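Local atomic coordinates of uncharacterized protein (Pseudomonas syringae pv. tomato, PDB entry 3K4I), a protein that is of unknown function but belongs to the aldolase/RraA family and assembles from three copies, with magnesium ions bound in the model. Residues Q14-E19 with L185-V190; T25-D30 with A195-E200; T59-P64 with V88-G93; D79-G84 with N111-T116; M104-L109 with I129-P134. All blocks are in the same frame, centred on the assembly; numbering follows the deposited sequence.

Contact 1: residues Q14-E19 with L185-V190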
# COMPACT_ATOMS: atom_id res chain seq x y z
N GLN C 14 32.74 1.78 9.23
CA GLN C 14 32.08 0.69 8.51
C GLN C 14 31.41 -0.27 9.49
O GLN C 14 30.34 -0.82 9.21
CB GLN C 14 33.05 -0.07 7.59
CG GLN C 14 32.35 -1.02 6.60
CD GLN C 14 31.28 -0.34 5.74
OE1 GLN C 14 31.49 0.74 5.19
NE2 GLN C 14 30.13 -1.00 5.61
N SER C 15 32.05 -0.44 10.65
CA SER C 15 31.58 -1.38 11.70
C SER C 15 30.19 -1.01 12.21
O SER C 15 29.36 -1.90 12.47
CB SER C 15 32.57 -1.45 12.86
OG SER C 15 32.82 -0.16 13.42
N VAL C 16 29.95 0.29 12.34
CA VAL C 16 28.65 0.83 12.79
C VAL C 16 27.59 0.54 11.73
O VAL C 16 26.49 0.11 12.06
CB VAL C 16 28.77 2.35 13.09
CG1 VAL C 16 27.39 3.01 13.30
CG2 VAL C 16 29.67 2.60 14.31
N LEU C 17 27.95 0.71 10.46
CA LEU C 17 27.05 0.36 9.36
C LEU C 17 26.78 -1.15 9.32
O LEU C 17 25.64 -1.57 9.11
CB LEU C 17 27.62 0.86 8.01
CG LEU C 17 27.77 2.38 7.89
CD1 LEU C 17 28.90 2.80 6.94
CD2 LEU C 17 26.46 3.05 7.49
N ASP C 18 27.82 -1.95 9.56
CA ASP C 18 27.64 -3.40 9.52
C ASP C 18 26.66 -3.87 10.59
O ASP C 18 25.79 -4.70 10.31
CB ASP C 18 28.99 -4.14 9.58
CG ASP C 18 29.87 -3.84 8.37
OD1 ASP C 18 29.30 -3.62 7.28
OD2 ASP C 18 31.10 -3.81 8.50
N GLU C 19 26.79 -3.31 11.80
CA GLU C 19 25.88 -3.60 12.90
C GLU C 19 24.41 -3.39 12.55
O GLU C 19 23.57 -4.14 13.01
CB GLU C 19 26.20 -2.75 14.11
CG GLU C 19 27.53 -3.07 14.74
CD GLU C 19 27.67 -2.39 16.09
OE1 GLU C 19 27.21 -2.98 17.08
OE2 GLU C 19 28.22 -1.27 16.14
N LEU C 185 25.57 11.45 15.97
CA LEU C 185 25.06 10.56 17.01
C LEU C 185 25.05 9.09 16.60
O LEU C 185 24.63 8.25 17.40
CB LEU C 185 23.63 10.96 17.39
CG LEU C 185 23.50 12.35 18.02
CD1 LEU C 185 22.02 12.65 18.19
CD2 LEU C 185 24.22 12.42 19.32
N ALA C 186 25.53 8.79 15.39
CA ALA C 186 25.26 7.49 14.80
C ALA C 186 25.79 6.32 15.62
O ALA C 186 25.03 5.40 15.90
CB ALA C 186 25.78 7.41 13.35
N ALA C 187 27.06 6.39 16.03
CA ALA C 187 27.66 5.33 16.87
C ALA C 187 26.89 5.11 18.18
O ALA C 187 26.58 3.98 18.56
CB ALA C 187 29.15 5.63 17.16
N GLU C 188 26.53 6.21 18.84
CA GLU C 188 25.80 6.12 20.10
C GLU C 188 24.39 5.54 19.89
O GLU C 188 23.93 4.75 20.69
CB GLU C 188 25.73 7.50 20.77
CG GLU C 188 24.91 7.56 22.07
CD GLU C 188 25.54 6.79 23.24
OE1 GLU C 188 26.79 6.55 23.24
OE2 GLU C 188 24.79 6.43 24.17
N VAL C 189 23.71 5.95 18.82
CA VAL C 189 22.36 5.43 18.54
C VAL C 189 22.39 3.93 18.23
O VAL C 189 21.55 3.16 18.70
CB VAL C 189 21.68 6.24 17.41
CG1 VAL C 189 20.43 5.55 16.93
CG2 VAL C 189 21.40 7.66 17.93
N VAL C 190 23.40 3.51 17.49
CA VAL C 190 23.52 2.10 17.13
C VAL C 190 23.78 1.25 18.38
O VAL C 190 23.18 0.19 18.54
CB VAL C 190 24.59 1.89 16.03
CG1 VAL C 190 24.95 0.40 15.89
CG2 VAL C 190 24.06 2.43 14.71
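Helix 14-19 and the start of helix 186-207 meet through Val16 and Val190, with local axes 10.1 Å apart and N-to-C directions differing by 34°. The alpha carbons come nearest at Val16 and Ala187. No hydrogen bond joins the two segments, and the contact is made mostly by methyl groups, with the chain of Glu19 beside them.

Val16 and Val190 carry most of it. Val16 divides its two methyls between two partners. CG1 lies anti to the backbone N (chi1 169°) and meets Val190 CG2 at 3.7 Å. CG2 points to the methyl of Ala187, with Val16 CG2 and Ala187 CB 4.2 Å apart. The Val16 and Val190 side chains cross obliquely. The other methyl of Val190 is used by Glu19. Val190 CG1 lies 3.8 Å from Glu19 CB and 3.7 Å from Glu19 OE2, so the extended acid chain lies against this methyl. The charge of Glu19 is met beyond the contact, where OE1 forms a salt bridge with Arg194, one turn further along the same helix as Val190.

Leu170 of strand 170-174 touches Leu17, Ala186 and Val190. The pair of helices thus packs against strand 170-174 of the mixed sheet. This is helix-helix packing at a shallow angle, joining the N-terminal helix to the long helix 186-207.

Contact 2: residues T25-D30 with A195-E200. With MG (magnesium ion), chain E.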
# COMPACT_ATOMS: atom_id res chain seq x y z
N THR C 25 14.25 -0.66 12.15
CA THR C 25 13.90 0.76 12.34
C THR C 25 13.33 1.06 13.71
O THR C 25 13.59 2.15 14.25
CB THR C 25 12.94 1.25 11.24
OG1 THR C 25 11.86 0.33 11.12
CG2 THR C 25 13.70 1.35 9.89
N ALA C 26 12.56 0.14 14.29
CA ALA C 26 12.01 0.35 15.64
C ALA C 26 13.10 0.52 16.70
O ALA C 26 13.00 1.41 17.55
CB ALA C 26 11.01 -0.75 16.02
N SER C 27 14.13 -0.33 16.68
CA SER C 27 15.19 -0.22 17.67
C SER C 27 15.91 1.13 17.55
O SER C 27 16.20 1.78 18.56
CB SER C 27 16.20 -1.36 17.51
OG SER C 27 15.50 -2.58 17.32
N LEU C 28 16.19 1.53 16.31
CA LEU C 28 16.92 2.76 16.05
C LEU C 28 16.09 3.96 16.46
O LEU C 28 16.62 4.89 17.06
CB LEU C 28 17.32 2.85 14.58
CG LEU C 28 18.48 1.88 14.30
CD1 LEU C 28 18.57 1.59 12.84
CD2 LEU C 28 19.80 2.47 14.85
N SER C 29 14.79 3.89 16.18
CA SER C 29 13.87 4.95 16.59
C SER C 29 13.77 5.07 18.12
O SER C 29 13.83 6.18 18.67
CB SER C 29 12.50 4.71 15.97
OG SER C 29 11.60 5.76 16.35
N ASP C 30 13.66 3.95 18.82
CA ASP C 30 13.62 3.96 20.31
C ASP C 30 14.93 4.54 20.88
O ASP C 30 14.92 5.30 21.84
CB ASP C 30 13.36 2.54 20.86
CG ASP C 30 11.96 2.03 20.54
OD1 ASP C 30 11.15 2.77 19.93
OD2 ASP C 30 11.67 0.84 20.85
N ALA C 195 21.09 -2.54 22.44
CA ALA C 195 20.66 -2.79 23.80
C ALA C 195 19.13 -2.91 23.88
O ALA C 195 18.60 -3.77 24.59
CB ALA C 195 21.17 -1.69 24.73
N VAL C 196 18.41 -2.04 23.16
CA VAL C 196 16.96 -2.17 23.06
C VAL C 196 16.53 -3.54 22.49
O VAL C 196 15.64 -4.20 23.04
CB VAL C 196 16.37 -1.03 22.19
CG1 VAL C 196 14.88 -1.27 21.89
CG2 VAL C 196 16.56 0.30 22.87
N GLU C 197 17.19 -3.97 21.42
CA GLU C 197 16.88 -5.25 20.79
C GLU C 197 17.13 -6.39 21.75
O GLU C 197 16.32 -7.31 21.85
CB GLU C 197 17.65 -5.44 19.46
CG GLU C 197 17.08 -4.53 18.36
CD GLU C 197 17.22 -5.06 16.93
OE1 GLU C 197 17.88 -6.12 16.74
OE2 GLU C 197 16.66 -4.40 16.01
N GLN C 198 18.25 -6.32 22.48
CA GLN C 198 18.56 -7.37 23.45
C GLN C 198 17.51 -7.51 24.55
O GLN C 198 17.02 -8.62 24.79
CB GLN C 198 19.97 -7.20 24.05
CG GLN C 198 21.08 -7.63 23.10
CD GLN C 198 22.45 -7.13 23.54
OE1 GLN C 198 22.57 -6.21 24.37
NE2 GLN C 198 23.50 -7.74 22.98
N THR C 199 17.14 -6.38 25.17
CA THR C 199 16.09 -6.36 26.21
C THR C 199 14.78 -6.93 25.68
O THR C 199 14.12 -7.75 26.35
CB THR C 199 15.86 -4.92 26.76
OG1 THR C 199 17.04 -4.48 27.44
CG2 THR C 199 14.69 -4.90 27.73
N GLU C 200 14.41 -6.53 24.46
CA GLU C 200 13.16 -6.97 23.85
C GLU C 200 13.14 -8.44 23.51
O GLU C 200 12.10 -9.10 23.61
CB GLU C 200 12.92 -6.22 22.56
CG GLU C 200 12.32 -4.88 22.70
CD GLU C 200 11.84 -4.38 21.36
OE1 GLU C 200 11.73 -5.21 20.39
OE2 GLU C 200 11.55 -3.17 21.28
MG MG E . 11.96 -4.93 18.04
O HOH W 1 13.36 -3.43 18.66
O HOH W 2 10.53 -3.55 18.12
O HOH W 3 13.59 -6.34 17.96
O HOH W 4 11.87 -4.65 16.08
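Ser27 and Glu197 meet where helix 25-33 crosses helix 186-207, the short segments making an angle of 116°. Ser27 OG, anti to its carbonyl carbon (chi1 -44°), is modelled as donating a hydrogen bond to Glu197 OE2. Ser27 OG and Glu197 OE2 are modelled 2.5 Å apart, but the serine oxygen sits too close to a neighbouring atom, so its exact place is doubtful. Glu197 OE2 also accepts from the backbone N of Asp24.

One turn on, Asp30 lies across Val196 and Glu200 at about a right angle to each. Its OD2 approaches Val196 CG1 and Glu200 OE2, both at 4.0 Å. The two carboxylate planes are turned 61° from each other. These like charges have separate partners. Asp30 OD1 forms a salt bridge with Arg123 of the second subunit, while Glu200 OE1 binds the magnesium ion at 2.4 Å.

Glu200, four waters and Asp102 of the second subunit complete the six ligands of the ion. Water 1 is 2.1 Å from the magnesium and donates to Ser27 OG at 2.7 Å. As modelled, Ser27 is a second-shell residue, linked to the metal through this water.

The site lies between subunits and is built largely of water and acid. The metal charge and Arg123 of the second subunit would be expected to offset the repulsion between Asp30 and Glu200.

Contact 3: residues T59-P64 with V88-G93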
# COMPACT_ATOMS: atom_id res chain seq x y z
N THR C 59 21.78 13.65 -0.39
CA THR C 59 20.51 14.40 -0.48
C THR C 59 20.30 15.04 -1.84
O THR C 59 21.24 15.50 -2.51
CB THR C 59 20.42 15.47 0.61
OG1 THR C 59 21.59 16.31 0.57
CG2 THR C 59 20.33 14.84 2.00
N VAL C 60 19.04 15.09 -2.26
CA VAL C 60 18.69 15.68 -3.56
C VAL C 60 17.46 16.54 -3.29
O VAL C 60 16.47 16.04 -2.73
CB VAL C 60 18.28 14.56 -4.55
CG1 VAL C 60 17.99 15.17 -5.93
CG2 VAL C 60 19.39 13.49 -4.64
N GLN C 61 17.52 17.82 -3.67
CA GLN C 61 16.40 18.75 -3.50
C GLN C 61 15.91 19.25 -4.86
O GLN C 61 16.71 19.75 -5.67
CB GLN C 61 16.85 19.95 -2.65
CG GLN C 61 15.76 21.04 -2.51
CD GLN C 61 14.60 20.52 -1.69
OE1 GLN C 61 13.43 20.43 -2.19
NE2 GLN C 61 14.88 20.12 -0.47
N TYR C 62 14.59 19.14 -5.10
CA TYR C 62 13.93 19.59 -6.34
C TYR C 62 13.24 20.93 -6.08
O TYR C 62 13.14 21.37 -4.93
CB TYR C 62 12.90 18.56 -6.85
CG TYR C 62 13.57 17.33 -7.42
CD1 TYR C 62 13.82 17.21 -8.79
CD2 TYR C 62 13.95 16.31 -6.58
CE1 TYR C 62 14.48 16.10 -9.32
CE2 TYR C 62 14.59 15.17 -7.09
CZ TYR C 62 14.85 15.10 -8.46
OH TYR C 62 15.47 13.97 -8.94
N GLN C 63 12.84 21.59 -7.17
CA GLN C 63 12.18 22.90 -7.11
C GLN C 63 11.28 23.05 -8.33
O GLN C 63 11.38 22.27 -9.27
CB GLN C 63 13.22 24.03 -7.05
CG GLN C 63 14.00 24.19 -8.38
CD GLN C 63 15.14 25.20 -8.33
OE1 GLN C 63 16.03 25.14 -9.17
NE2 GLN C 63 15.09 26.15 -7.40
N PRO C 64 10.43 24.08 -8.34
CA PRO C 64 9.65 24.26 -9.56
C PRO C 64 10.50 24.46 -10.81
O PRO C 64 11.61 25.03 -10.75
CB PRO C 64 8.83 25.54 -9.26
CG PRO C 64 8.70 25.52 -7.75
CD PRO C 64 10.04 25.00 -7.26
N VAL C 88 18.38 10.31 -0.80
CA VAL C 88 17.18 10.82 -0.12
C VAL C 88 16.76 12.01 -0.94
O VAL C 88 17.49 12.99 -0.98
CB VAL C 88 17.42 11.22 1.34
CG1 VAL C 88 16.12 11.77 1.98
CG2 VAL C 88 17.96 10.03 2.13
N SER C 89 15.60 11.90 -1.60
CA SER C 89 15.16 12.86 -2.59
C SER C 89 13.92 13.55 -2.11
O SER C 89 12.96 12.88 -1.69
CB SER C 89 14.86 12.18 -3.93
OG SER C 89 16.07 11.78 -4.55
N SER C 90 13.94 14.86 -2.18
CA SER C 90 12.78 15.65 -1.70
C SER C 90 12.19 16.48 -2.83
O SER C 90 12.86 17.32 -3.42
CB SER C 90 13.15 16.46 -0.45
OG SER C 90 11.99 17.10 0.09
N ASN C 91 10.91 16.23 -3.09
CA ASN C 91 10.18 16.87 -4.18
C ASN C 91 8.84 17.41 -3.66
O ASN C 91 7.78 17.27 -4.33
CB ASN C 91 10.00 15.89 -5.34
CG ASN C 91 9.40 16.54 -6.58
OD1 ASN C 91 9.65 17.73 -6.86
ND2 ASN C 91 8.58 15.78 -7.32
N SER C 92 8.90 18.00 -2.46
CA SER C 92 7.74 18.66 -1.86
C SER C 92 6.53 17.73 -1.69
O SER C 92 5.35 18.17 -1.79
CB SER C 92 7.34 19.87 -2.70
OG SER C 92 8.40 20.79 -2.78
N GLY C 93 6.80 16.44 -1.51
CA GLY C 93 5.74 15.45 -1.36
C GLY C 93 4.81 15.31 -2.54
O GLY C 93 3.70 14.82 -2.38
O HOH W 5 15.88 11.62 -7.39
O HOH W 6 10.25 20.37 -4.63
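The Tyr62 ring turns its edge to the neighbouring strand, with Ser90 O and water 5 in its plane and Ser89 CB also near that plane. The motif is a parallel pair of strands, 53-63 and 85-90, in the mixed sheet of this RraA-family fold. Ser90 O is 3.5 Å from Tyr62 CD2. Asn91 OD1 approaches the ring obliquely, and the Asn91 amide is turned 61° from it. This same oxygen lies 3.4 Å from Tyr62 CB and is hydrogen-bonded to Thr149. Tyr62 CG is anti to the carbonyl carbon (chi1 -72°), beside the backbone N.

Thr59 pairs with Val88, Val60 with Ser89 and Gln61 with Ser90. Three backbone bonds hold the register: Val60 N to Val88 O, Ser90 N to Val60 O at 2.8 Å, and Tyr62 N to Ser90 O. The first is the least straight, with an angle of 144° at hydrogen. CA-H...O contacts from Thr59 to Val88 O and from Ser89 to Val60 O accompany the ladder.

Thr59, Gln61, Val88 and Ser90 place their side chains on one face, where Leu158 touches the first three and Ile160 touches Ser90. Ser90 OG is held by Asp119 of the next strand. The opposite face carries Val60 and Ser89, and Leu151 and Val154 pack on Val60.

Past the last bridge, Ser92 OG bonds water 6, which makes a weak bond to Tyr62 O. Water 5 links the far end of the ring to the sheet, 2.8 Å from Tyr62 OH and 2.9 Å from Ser89 OG.

Contact 4: residues D79-G84 with N111-T116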
# COMPACT_ATOMS: atom_id res chain seq x y z
N ASP C 79 25.53 10.23 -11.22
CA ASP C 79 26.97 9.94 -11.39
C ASP C 79 27.85 10.40 -10.22
O ASP C 79 28.99 9.96 -10.09
CB ASP C 79 27.50 10.60 -12.68
CG ASP C 79 27.13 9.81 -13.93
OD1 ASP C 79 27.11 8.56 -13.86
OD2 ASP C 79 26.90 10.45 -14.98
N GLN C 80 27.33 11.32 -9.41
CA GLN C 80 28.06 11.90 -8.29
C GLN C 80 27.95 11.08 -6.99
O GLN C 80 28.70 11.34 -6.04
CB GLN C 80 27.53 13.32 -8.01
CG GLN C 80 27.48 14.22 -9.23
CD GLN C 80 27.51 15.70 -8.86
OE1 GLN C 80 28.08 16.52 -9.59
NE2 GLN C 80 26.95 16.04 -7.70
N VAL C 81 27.00 10.14 -6.92
CA VAL C 81 26.62 9.49 -5.68
C VAL C 81 27.64 8.39 -5.33
O VAL C 81 27.86 7.50 -6.14
CB VAL C 81 25.20 8.89 -5.79
CG1 VAL C 81 24.76 8.24 -4.48
CG2 VAL C 81 24.18 9.95 -6.26
N PRO C 82 28.26 8.47 -4.14
CA PRO C 82 29.25 7.47 -3.75
C PRO C 82 28.63 6.11 -3.47
O PRO C 82 27.49 6.00 -3.00
CB PRO C 82 29.87 8.05 -2.48
CG PRO C 82 29.53 9.48 -2.48
CD PRO C 82 28.25 9.62 -3.22
N SER C 83 29.40 5.06 -3.71
CA SER C 83 29.06 3.73 -3.25
C SER C 83 28.76 3.72 -1.74
O SER C 83 29.48 4.33 -0.97
CB SER C 83 30.23 2.78 -3.57
OG SER C 83 29.96 1.46 -3.13
N GLY C 84 27.65 3.08 -1.35
CA GLY C 84 27.27 2.94 0.05
C GLY C 84 26.25 3.98 0.45
O GLY C 84 25.81 4.00 1.61
N ASN C 111 26.20 0.57 -9.31
CA ASN C 111 27.13 1.54 -8.71
C ASN C 111 27.13 1.63 -7.18
O ASN C 111 27.54 2.64 -6.60
CB ASN C 111 26.93 2.92 -9.36
CG ASN C 111 27.33 2.90 -10.83
OD1 ASN C 111 28.49 3.13 -11.17
ND2 ASN C 111 26.39 2.54 -11.70
N GLY C 112 26.68 0.55 -6.53
CA GLY C 112 26.82 0.39 -5.10
C GLY C 112 25.91 1.28 -4.29
O GLY C 112 26.12 1.48 -3.10
N ILE C 113 24.86 1.81 -4.93
CA ILE C 113 23.87 2.62 -4.23
C ILE C 113 22.79 1.75 -3.56
O ILE C 113 22.24 0.85 -4.20
CB ILE C 113 23.22 3.63 -5.18
CG1 ILE C 113 24.32 4.53 -5.78
CG2 ILE C 113 22.12 4.48 -4.43
CD1 ILE C 113 23.88 5.45 -6.95
N LYS C 114 22.56 1.96 -2.26
CA LYS C 114 21.88 0.96 -1.41
C LYS C 114 20.36 1.03 -1.40
O LYS C 114 19.69 0.04 -1.10
CB LYS C 114 22.35 1.03 0.07
CG LYS C 114 23.85 1.07 0.31
CD LYS C 114 24.50 -0.26 0.07
CE LYS C 114 23.99 -1.36 0.99
NZ LYS C 114 24.31 -1.08 2.40
N GLY C 115 19.83 2.22 -1.68
CA GLY C 115 18.39 2.42 -1.67
C GLY C 115 18.05 3.88 -1.95
O GLY C 115 18.94 4.76 -1.99
N THR C 116 16.77 4.13 -2.12
CA THR C 116 16.29 5.47 -2.42
C THR C 116 15.07 5.74 -1.57
O THR C 116 14.14 4.92 -1.54
CB THR C 116 15.95 5.64 -3.91
OG1 THR C 116 17.16 5.48 -4.65
CG2 THR C 116 15.46 7.04 -4.19
O HOH W 7 29.18 4.95 -6.84
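Gly84 N donates to Gly112 O at 2.8 Å, the one direct hydrogen bond between these two turns. It is fairly straight at the hydrogen (164°), but the donor stands above the carbonyl plane, 38° out of it. Ser83 CA packs 3.7 Å from the same carbonyl oxygen, and the alpha carbons of Ser83 and Gly112 are the nearest pair. Gly112 has positive phi, and a beta carbon on it would collide with Ser83 OG. Gly84 also has positive phi, at backbone angles where a beta carbon would jam against the preceding carbonyl.

Beside this polar link lies an apolar one. Val81 CG1 meets Ile113 CD1 at 3.8 Å, the two side chains crossing at about a right angle. Ile113 chi2 is 170°, which extends CD1 away from its backbone toward the valine. Next to the glycine bond, Lys114 CG rests 3.8 Å from Gly84 O. The lysine chain then bends away and gives NZ to Val54 O.

A water forms the next shell. Water 7 donates to Val81 O at 3.0 Å and to Asn111 O at 2.8 Å, bridging the two turns. Asn111 is the first residue past the end of helix 102-110, and its ND2 bonds back to Phe107 O.

Ile113 is packed against Phe107 and Ala108 of that helix and against Ile87 of strand 85-90. Val81 touches Ile87 as well as Phe58 of strand 53-63. The contact therefore brings together the turns that lead into the adjacent parallel strands 85-90 and 115-119, beside the C-terminal end of helix 102-110.

Contact 5: residues M104-L109 with I129-P134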
# COMPACT_ATOMS: atom_id res chain seq x y z
N MSE C 104 17.58 4.95 -13.31
CA MSE C 104 18.22 5.24 -12.03
C MSE C 104 18.35 3.96 -11.19
O MSE C 104 19.37 3.75 -10.54
CB MSE C 104 17.48 6.36 -11.31
CG MSE C 104 17.52 7.61 -12.13
SE MSE C 104 16.27 8.95 -11.57
CE MSE C 104 17.39 9.69 -10.25
N THR C 105 17.31 3.12 -11.22
CA THR C 105 17.35 1.82 -10.52
C THR C 105 18.48 0.94 -11.04
O THR C 105 19.24 0.42 -10.26
CB THR C 105 16.05 1.05 -10.71
OG1 THR C 105 14.96 1.82 -10.18
CG2 THR C 105 16.11 -0.29 -10.04
N HIS C 106 18.56 0.76 -12.35
CA HIS C 106 19.67 0.00 -12.93
C HIS C 106 21.01 0.62 -12.59
O HIS C 106 21.97 -0.09 -12.31
CB HIS C 106 19.50 -0.21 -14.44
CG HIS C 106 18.38 -1.14 -14.78
ND1 HIS C 106 18.45 -2.50 -14.58
CD2 HIS C 106 17.15 -0.89 -15.29
CE1 HIS C 106 17.31 -3.06 -14.96
NE2 HIS C 106 16.50 -2.10 -15.38
N PHE C 107 21.08 1.95 -12.65
CA PHE C 107 22.32 2.62 -12.29
C PHE C 107 22.72 2.32 -10.84
O PHE C 107 23.88 1.94 -10.56
CB PHE C 107 22.23 4.13 -12.50
CG PHE C 107 23.54 4.83 -12.26
CD1 PHE C 107 24.40 5.07 -13.32
CD2 PHE C 107 23.93 5.18 -10.98
CE1 PHE C 107 25.64 5.68 -13.12
CE2 PHE C 107 25.17 5.79 -10.75
CZ PHE C 107 26.00 6.07 -11.82
N ALA C 108 21.76 2.48 -9.92
CA ALA C 108 21.99 2.22 -8.49
C ALA C 108 22.58 0.82 -8.28
O ALA C 108 23.54 0.63 -7.51
CB ALA C 108 20.71 2.34 -7.72
N LEU C 109 21.96 -0.16 -8.93
CA LEU C 109 22.40 -1.57 -8.80
C LEU C 109 23.78 -1.82 -9.35
O LEU C 109 24.45 -2.79 -8.97
CB LEU C 109 21.40 -2.51 -9.46
CG LEU C 109 20.16 -2.93 -8.66
CD1 LEU C 109 19.85 -4.38 -9.05
CD2 LEU C 109 20.35 -2.79 -7.13
N ILE C 129 10.75 -3.59 -8.34
CA ILE C 129 10.41 -4.87 -7.72
C ILE C 129 11.24 -6.01 -8.32
O ILE C 129 11.80 -6.83 -7.57
CB ILE C 129 8.89 -5.22 -7.83
CG1 ILE C 129 8.06 -4.18 -7.06
CG2 ILE C 129 8.60 -6.61 -7.25
CD1 ILE C 129 6.54 -4.31 -7.31
N ASN C 130 11.33 -6.05 -9.65
CA ASN C 130 12.06 -7.13 -10.33
C ASN C 130 13.53 -7.14 -9.94
O ASN C 130 14.14 -8.21 -9.83
CB ASN C 130 11.93 -7.01 -11.85
CG ASN C 130 12.52 -8.20 -12.56
OD1 ASN C 130 12.13 -9.34 -12.29
ND2 ASN C 130 13.46 -7.95 -13.46
N CYS C 131 14.08 -5.94 -9.72
CA CYS C 131 15.47 -5.73 -9.31
C CYS C 131 15.68 -5.89 -7.81
O CYS C 131 16.82 -5.83 -7.34
CB CYS C 131 15.94 -4.34 -9.72
SG CYS C 131 16.21 -4.20 -11.49
N ASN C 132 14.58 -6.02 -7.07
CA ASN C 132 14.60 -6.10 -5.60
C ASN C 132 15.35 -4.92 -4.97
O ASN C 132 16.13 -5.09 -4.03
CB ASN C 132 15.22 -7.43 -5.12
CG ASN C 132 14.83 -7.78 -3.66
OD1 ASN C 132 15.68 -8.17 -2.84
ND2 ASN C 132 13.56 -7.64 -3.35
N TYR C 133 15.11 -3.73 -5.51
CA TYR C 133 15.82 -2.52 -5.09
C TYR C 133 15.05 -1.85 -3.94
O TYR C 133 13.84 -1.66 -4.03
CB TYR C 133 15.95 -1.54 -6.25
CG TYR C 133 16.68 -0.27 -5.85
CD1 TYR C 133 18.06 -0.31 -5.58
CD2 TYR C 133 16.02 0.96 -5.76
CE1 TYR C 133 18.76 0.80 -5.21
CE2 TYR C 133 16.73 2.12 -5.39
CZ TYR C 133 18.11 2.02 -5.12
OH TYR C 133 18.84 3.14 -4.76
N PRO C 134 15.76 -1.47 -2.86
CA PRO C 134 15.06 -0.90 -1.72
C PRO C 134 14.58 0.55 -1.96
O PRO C 134 15.33 1.50 -1.81
CB PRO C 134 16.10 -0.99 -0.59
CG PRO C 134 17.07 -2.12 -1.07
CD PRO C 134 17.17 -1.79 -2.53
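Cys131, just past residues 129-130 of helix 125-130, begins the contact with helix 102-110 by packing among Thr105, His106 and Leu109. Its SG lies 3.8 Å from His106 CE1. The sulfur is 4.4 Å from the imidazole centroid and 38° off the ring normal, an oblique sulfur-aromatic approach. Its CB touches two methyls, with Leu109 CD1 at 4.0 Å and Thr105 CG2 at 4.1 Å from Cys131 CB. Leu109 CD1 also lies against the Cys131 carbonyl oxygen.

Asn132 is the first residue to leave helical backbone angles. It has positive phi in a Schellman motif, and its N bonds to Ile129 O. The backbone swings round to bring the next residue against helix 102-110.

Tyr133 is that residue. Its CG is anti to the backbone N (chi1 -180°), and the ring lies against helix 102-110. Thr105 CG2 meets Tyr133 CB at 4.0 Å. Further out, Leu109 CD2 is 3.7 Å from Tyr133 CD1, and Ala108 CB is 3.5 Å from Tyr133 CE1. All three methyls approach the ring obliquely. The Thr105 and Leu109 side chains each slide past Tyr133 in the opposite direction.

The two hydroxyls find their partners beyond the two segments. Tyr133 OH bonds Thr116 OG1 on strand 115-119, and Thr105 OG1 bonds Gly101 O. Ile204 of the third subunit packs on His106, placing that end of the contact by a subunit interface.

No hydrogen bond crosses between the segments. Methyl groups, a thiol and two rings make the contact, so its cohesion probably rests mainly on dispersion and close fit, with the tyrosine hydroxyl tying the patch to the sheet.

From the N terminus, helix 14-19 and then helix 25-33 each pack against helix 186-207. Contacts 1 and 2 therefore close the long loops, and they cross. They touch where Val189 packs on Leu28. Contacts 3, 4 and 5 are nested inside both. Contact 3 pairs strands 53-63 and 85-90. Contact 4 crosses it, joining the turns before strands 85-90 and 115-119. Contact 5 follows contact 3 in series but crosses contact 4, bringing helix 102-110 to the end of helix 125-130. Contacts 4 and 5 lie about 11 Å apart between centres. Contacts 2 and 3 lie on opposite sides of the chain's centre, about 30 Å between centres.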